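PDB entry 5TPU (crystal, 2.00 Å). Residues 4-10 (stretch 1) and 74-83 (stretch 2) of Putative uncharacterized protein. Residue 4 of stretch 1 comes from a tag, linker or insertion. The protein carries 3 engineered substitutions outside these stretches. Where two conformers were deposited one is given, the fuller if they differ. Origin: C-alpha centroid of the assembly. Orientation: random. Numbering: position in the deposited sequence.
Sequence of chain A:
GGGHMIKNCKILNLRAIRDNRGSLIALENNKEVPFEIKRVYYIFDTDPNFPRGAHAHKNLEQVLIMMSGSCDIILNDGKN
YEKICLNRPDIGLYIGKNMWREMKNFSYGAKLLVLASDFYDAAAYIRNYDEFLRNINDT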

ATOM      1  N   HIS A   4      -8.951  -4.685 -26.541  1.00 44.61           N
ATOM      2  CA  HIS A   4      -8.937  -5.612 -25.363  1.00 47.06           C
ATOM      3  C   HIS A   4     -10.382  -5.732 -24.970  1.00 49.82           C
ATOM      4  O   HIS A   4     -11.109  -4.755 -25.045  1.00 60.79           O
ATOM      5  N   MET A   5     -10.843  -6.909 -24.588  1.00 43.99           N
ATOM      6  CA  MET A   5     -12.273  -7.071 -24.431  1.00 41.90           C
ATOM      7  C   MET A   5     -12.669  -7.533 -23.054  1.00 41.29           C
ATOM      8  O   MET A   5     -13.803  -7.980 -22.889  1.00 40.82           O
ATOM      9  CB  MET A   5     -12.796  -8.099 -25.429  1.00 50.06           C
ATOM     10  CG  MET A   5     -12.290  -7.906 -26.846  1.00 53.65           C
ATOM     11  SD  MET A   5     -13.220  -8.970 -27.957  1.00 56.06           S
ATOM     12  CE  MET A   5     -14.827  -8.150 -27.942  1.00 55.55           C
ATOM     13  N   ILE A   6     -11.776  -7.416 -22.066  1.00 35.63           N
ATOM     14  CA  ILE A   6     -12.048  -7.982 -20.749  1.00 34.76           C
ATOM     15  C   ILE A   6     -12.865  -7.000 -19.945  1.00 32.76           C
ATOM     16  O   ILE A   6     -12.512  -5.833 -19.840  1.00 35.83           O
ATOM     17  CB  ILE A   6     -10.751  -8.368 -20.040  1.00 35.39           C
ATOM     18  CG1 ILE A   6     -10.248  -9.633 -20.681  1.00 36.75           C
ATOM     19  CG2 ILE A   6     -10.955  -8.646 -18.552  1.00 35.38           C
ATOM     20  CD1 ILE A   6      -8.928 -10.076 -20.130  1.00 38.60           C
ATOM     21  N   LYS A   7     -13.943  -7.467 -19.342  1.00 36.88           N
ATOM     22  CA  LYS A   7     -14.884  -6.518 -18.784  1.00 42.36           C
ATOM     23  C   LYS A   7     -14.384  -6.049 -17.423  1.00 38.71           C
ATOM     24  O   LYS A   7     -14.294  -4.841 -17.180  1.00 36.61           O
ATOM     25  CB  LYS A   7     -16.298  -7.078 -18.702  1.00 49.39           C
ATOM     26  CG  LYS A   7     -17.326  -5.974 -18.442  1.00 62.88           C
ATOM     27  CD  LYS A   7     -18.289  -5.759 -19.613  1.00 70.61           C
ATOM     28  CE  LYS A   7     -19.371  -4.741 -19.271  1.00 67.63           C
ATOM     29  NZ  LYS A   7     -20.229  -5.190 -18.135  1.00 67.29           N
ATOM     30  N   ASN A   8     -13.995  -6.977 -16.560  1.00 31.97           N
ATOM     31  CA  ASN A   8     -13.907  -6.624 -15.151  1.00 34.30           C
ATOM     32  C   ASN A   8     -12.570  -6.059 -14.672  1.00 30.74           C
ATOM     33  O   ASN A   8     -12.173  -6.331 -13.550  1.00 35.50           O
ATOM     34  CB  ASN A   8     -14.307  -7.808 -14.289  1.00 33.21           C
ATOM     35  CG  ASN A   8     -15.781  -8.082 -14.347  1.00 37.45           C
ATOM     36  OD1 ASN A   8     -16.577  -7.227 -14.740  1.00 38.36           O
ATOM     37  ND2 ASN A   8     -16.160  -9.278 -13.944  1.00 35.45           N
ATOM     38  N   CYS A   9     -11.914  -5.256 -15.502  1.00 27.77           N
ATOM     39  CA  CYS A   9     -10.632  -4.652 -15.145  0.50 27.57           C
ATOM     40  C   CYS A   9     -10.497  -3.279 -15.766  1.00 28.62           C
ATOM     41  O   CYS A   9     -11.137  -2.981 -16.769  1.00 24.85           O
ATOM     42  CB  CYS A   9      -9.495  -5.520 -15.639  0.50 27.07           C
ATOM     43  SG  CYS A   9      -9.697  -7.236 -15.151  0.50 31.27           S
ATOM     44  N   LYS A  10      -9.644  -2.458 -15.172  1.00 23.97           N
ATOM     45  CA  LYS A  10      -9.499  -1.131 -15.598  1.00 24.57           C
ATOM     46  C   LYS A  10      -8.114  -0.624 -15.152  1.00 24.88           C
ATOM     47  O   LYS A  10      -7.676  -0.859 -14.007  1.00 23.54           O
ATOM     48  CB  LYS A  10     -10.635  -0.329 -14.982  1.00 29.01           C
ATOM     49  CG  LYS A  10     -10.699   1.105 -15.476  1.00 37.85           C
ATOM     50  CD  LYS A  10     -11.710   1.926 -14.680  1.00 44.42           C
ATOM     51  CE  LYS A  10     -11.471   3.429 -14.793  1.00 48.06           C
ATOM     52  NZ  LYS A  10     -10.983   3.833 -16.150  1.00 51.95           N
TER
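Stretch 2 (74-83) ILNDGKNYEK

Stretch 2 is a β-hairpin. Strand 74-76 runs into a turn, and strand 81-83 leads back out. Leu75 and Glu82 pair through both backbone hydrogen bonds, N to O at 2.8 Å from Leu75 N to Glu82 O and 3.0 Å from Glu82 N to Leu75 O. Asp77 N also bonds Asn80 O at 3.1 Å. In the turn, Asp77 OD2 accepts from Lys79 N at 2.9 Å and from Asn80 N at 2.6 Å. Gly78 has a positive phi, where a CB would be jammed against the preceding carbonyl O.

Stretch 1 is loop that bends at Lys7 and Asn8, where Cys9 N makes a weak hydrogen bond to Lys7 O at 2.9 Å, and becomes a strand at Cys9. It lies across one face of the hairpin, the face to which Leu75, Asp77, Asn80 and Glu82 point. Its first half runs against the order of the returning strand: the CA of His4 is 6.8 Å from that of Glu82, and the CA of Ile6 is 6.0 Å from that of Asn80. No hydrogen bond joins the two stretches among the modelled atoms.

His4 comes from the expression tag and has no modelled side chain. Its CA lies 3.5 Å from Glu82 OE1. Met5 places its CB 3.9 Å from Asn80 CG, while the end of its side chain leads away. Met5 O is 3.4 Å from Asn80 ND2, but the angle is poor. Asn80 ND2 instead donates a hydrogen bond to Asp77 OD1 at 3.0 Å.

Ile6 is the centre of the contact. Its CD1 reaches over the paired strands, 3.6 Å from Leu75 O, 3.6 Å from Asn80 O and 3.8 Å from Glu82 CB. Lys7 touches only through its backbone, with N 3.8 Å from Asp77 OD1. Asn8 makes no contact. Cys9 points back toward the hairpin, and its SG packs 3.4 Å from Leu75 CD1. Lys10 points away.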

ATOM      1  N   ILE A  74      -1.290 -11.606 -16.667  1.00 26.37           N
ATOM      2  CA  ILE A  74      -2.221 -12.130 -17.622  1.00 24.52           C
ATOM      3  C   ILE A  74      -3.586 -12.247 -16.957  1.00 22.67           C
ATOM      4  O   ILE A  74      -3.770 -12.938 -15.967  1.00 23.09           O
ATOM      5  CB  ILE A  74      -1.726 -13.460 -18.147  1.00 30.65           C
ATOM      6  CG1 ILE A  74      -0.296 -13.278 -18.642  1.00 35.35           C
ATOM      7  CG2 ILE A  74      -2.657 -13.965 -19.245  1.00 33.06           C
ATOM      8  CD1 ILE A  74       0.179 -14.406 -19.533  1.00 39.57           C
ATOM      9  N   LEU A  75      -4.537 -11.500 -17.469  1.00 23.22           N
ATOM     10  CA  LEU A  75      -5.902 -11.565 -16.988  1.00 23.74           C
ATOM     11  C   LEU A  75      -6.731 -12.438 -17.931  1.00 25.21           C
ATOM     12  O   LEU A  75      -6.445 -12.483 -19.140  1.00 25.33           O
ATOM     13  CB  LEU A  75      -6.502 -10.173 -16.946  1.00 27.06           C
ATOM     14  CG  LEU A  75      -5.906  -9.114 -16.020  1.00 26.79           C
ATOM     15  CD1 LEU A  75      -6.530  -7.765 -16.338  1.00 27.42           C
ATOM     16  CD2 LEU A  75      -6.205  -9.454 -14.577  1.00 27.90           C
ATOM     17  N   ASN A  76      -7.738 -13.113 -17.366  1.00 24.37           N
ATOM     18  CA  ASN A  76      -8.611 -14.015 -18.105  1.00 26.47           C
ATOM     19  C   ASN A  76     -10.046 -13.973 -17.549  1.00 28.76           C
ATOM     20  O   ASN A  76     -10.277 -14.181 -16.335  1.00 28.25           O
ATOM     21  CB  ASN A  76      -8.045 -15.433 -18.053  1.00 29.01           C
ATOM     22  CG  ASN A  76      -8.763 -16.367 -18.995  1.00 29.41           C
ATOM     23  OD1 ASN A  76      -9.979 -16.490 -18.972  1.00 24.69           O
ATOM     24  ND2 ASN A  76      -7.999 -16.989 -19.874  1.00 31.97           N
ATOM     25  N   ASP A  77     -11.013 -13.633 -18.402  1.00 24.88           N
ATOM     26  CA  ASP A  77     -12.374 -13.511 -17.891  1.00 26.56           C
ATOM     27  C   ASP A  77     -13.224 -14.725 -18.193  1.00 28.16           C
ATOM     28  O   ASP A  77     -14.396 -14.717 -17.877  1.00 25.95           O
ATOM     29  CB  ASP A  77     -13.057 -12.239 -18.344  1.00 25.14           C
ATOM     30  CG  ASP A  77     -13.347 -12.220 -19.814  1.00 27.37           C
ATOM     31  OD1 ASP A  77     -13.945 -11.206 -20.206  1.00 28.02           O
ATOM     32  OD2 ASP A  77     -12.945 -13.142 -20.572  1.00 23.08           O
ATOM     33  N   GLY A  78     -12.608 -15.776 -18.722  1.00 31.40           N
ATOM     34  CA  GLY A  78     -13.314 -17.012 -19.080  1.00 37.40           C
ATOM     35  C   GLY A  78     -13.431 -17.083 -20.583  1.00 34.76           C
ATOM     36  O   GLY A  78     -13.557 -18.155 -21.155  1.00 42.08           O
ATOM     37  N   LYS A  79     -13.355 -15.918 -21.209  1.00 36.45           N
ATOM     38  CA  LYS A  79     -13.610 -15.744 -22.624  1.00 41.49           C
ATOM     39  C   LYS A  79     -12.372 -15.196 -23.299  1.00 39.21           C
ATOM     40  O   LYS A  79     -11.889 -15.764 -24.270  1.00 39.91           O
ATOM     41  CB  LYS A  79     -14.779 -14.766 -22.807  1.00 40.26           C
ATOM     42  CG  LYS A  79     -16.018 -15.390 -23.417  1.00 49.86           C
ATOM     43  CD  LYS A  79     -16.608 -16.557 -22.641  1.00 53.16           C
ATOM     44  CE  LYS A  79     -17.604 -17.299 -23.532  1.00 64.27           C
ATOM     45  NZ  LYS A  79     -18.570 -18.142 -22.771  1.00 62.18           N
ATOM     46  N   ASN A  80     -11.880 -14.079 -22.765  1.00 39.31           N
ATOM     47  CA  ASN A  80     -10.791 -13.283 -23.342  1.00 38.63           C
ATOM     48  C   ASN A  80      -9.613 -13.291 -22.405  1.00 38.91           C
ATOM     49  O   ASN A  80      -9.805 -13.411 -21.197  1.00 30.66           O
ATOM     50  CB  ASN A  80     -11.252 -11.822 -23.442  1.00 38.16           C
ATOM     51  CG  ASN A  80     -12.652 -11.700 -24.014  1.00 45.31           C
ATOM     52  OD1 ASN A  80     -12.829 -11.968 -25.205  1.00 40.98           O
ATOM     53  ND2 ASN A  80     -13.657 -11.370 -23.173  1.00 40.73           N
ATOM     54  N   TYR A  81      -8.417 -13.085 -22.935  1.00 37.83           N
ATOM     55  CA  TYR A  81      -7.272 -12.893 -22.071  1.00 41.03           C
ATOM     56  C   TYR A  81      -6.415 -11.751 -22.588  1.00 38.87           C
ATOM     57  O   TYR A  81      -6.424 -11.439 -23.769  1.00 36.11           O
ATOM     58  CB  TYR A  81      -6.492 -14.202 -21.900  1.00 48.11           C
ATOM     59  CG  TYR A  81      -5.702 -14.601 -23.112  1.00 56.83           C
ATOM     60  CD1 TYR A  81      -4.389 -14.167 -23.271  1.00 59.87           C
ATOM     61  CD2 TYR A  81      -6.261 -15.409 -24.101  1.00 61.53           C
ATOM     62  CE1 TYR A  81      -3.653 -14.516 -24.388  1.00 70.44           C
ATOM     63  CE2 TYR A  81      -5.527 -15.769 -25.226  1.00 72.22           C
ATOM     64  CZ  TYR A  81      -4.221 -15.320 -25.358  1.00 71.14           C
ATOM     65  OH  TYR A  81      -3.468 -15.659 -26.452  1.00 76.68           O
ATOM     66  N   GLU A  82      -5.698 -11.107 -21.675  1.00 33.71           N
ATOM     67  CA  GLU A  82      -4.941  -9.921 -21.988  1.00 32.59           C
ATOM     68  C   GLU A  82      -3.751  -9.903 -21.027  1.00 27.64           C
ATOM     69  O   GLU A  82      -3.906 -10.213 -19.854  1.00 22.14           O
ATOM     70  CB  GLU A  82      -5.806  -8.671 -21.826  1.00 37.88           C
ATOM     71  CG  GLU A  82      -5.277  -7.433 -22.546  1.00 53.99           C
ATOM     72  CD  GLU A  82      -5.582  -7.384 -24.052  1.00 65.13           C
ATOM     73  OE1 GLU A  82      -5.624  -6.249 -24.609  1.00 74.04           O
ATOM     74  OE2 GLU A  82      -5.771  -8.459 -24.685  1.00 62.89           O
ATOM     75  N   LYS A  83      -2.579  -9.610 -21.572  1.00 25.73           N
ATOM     76  CA  LYS A  83      -1.352  -9.449 -20.823  1.00 31.09           C
ATOM     77  C   LYS A  83      -1.238  -7.972 -20.559  1.00 28.86           C
ATOM     78  O   LYS A  83      -1.588  -7.143 -21.391  1.00 29.93           O
ATOM     79  CB  LYS A  83      -0.132  -9.916 -21.610  1.00 36.66           C
ATOM     80  CG  LYS A  83       1.165  -9.905 -20.800  1.00 45.20           C
ATOM     81  CD  LYS A  83       2.406 -10.255 -21.620  1.00 49.63           C
ATOM     82  CE  LYS A  83       2.457 -11.734 -21.986  1.00 56.14           C
ATOM     83  NZ  LYS A  83       3.840 -12.165 -22.330  1.00 61.85           N
TER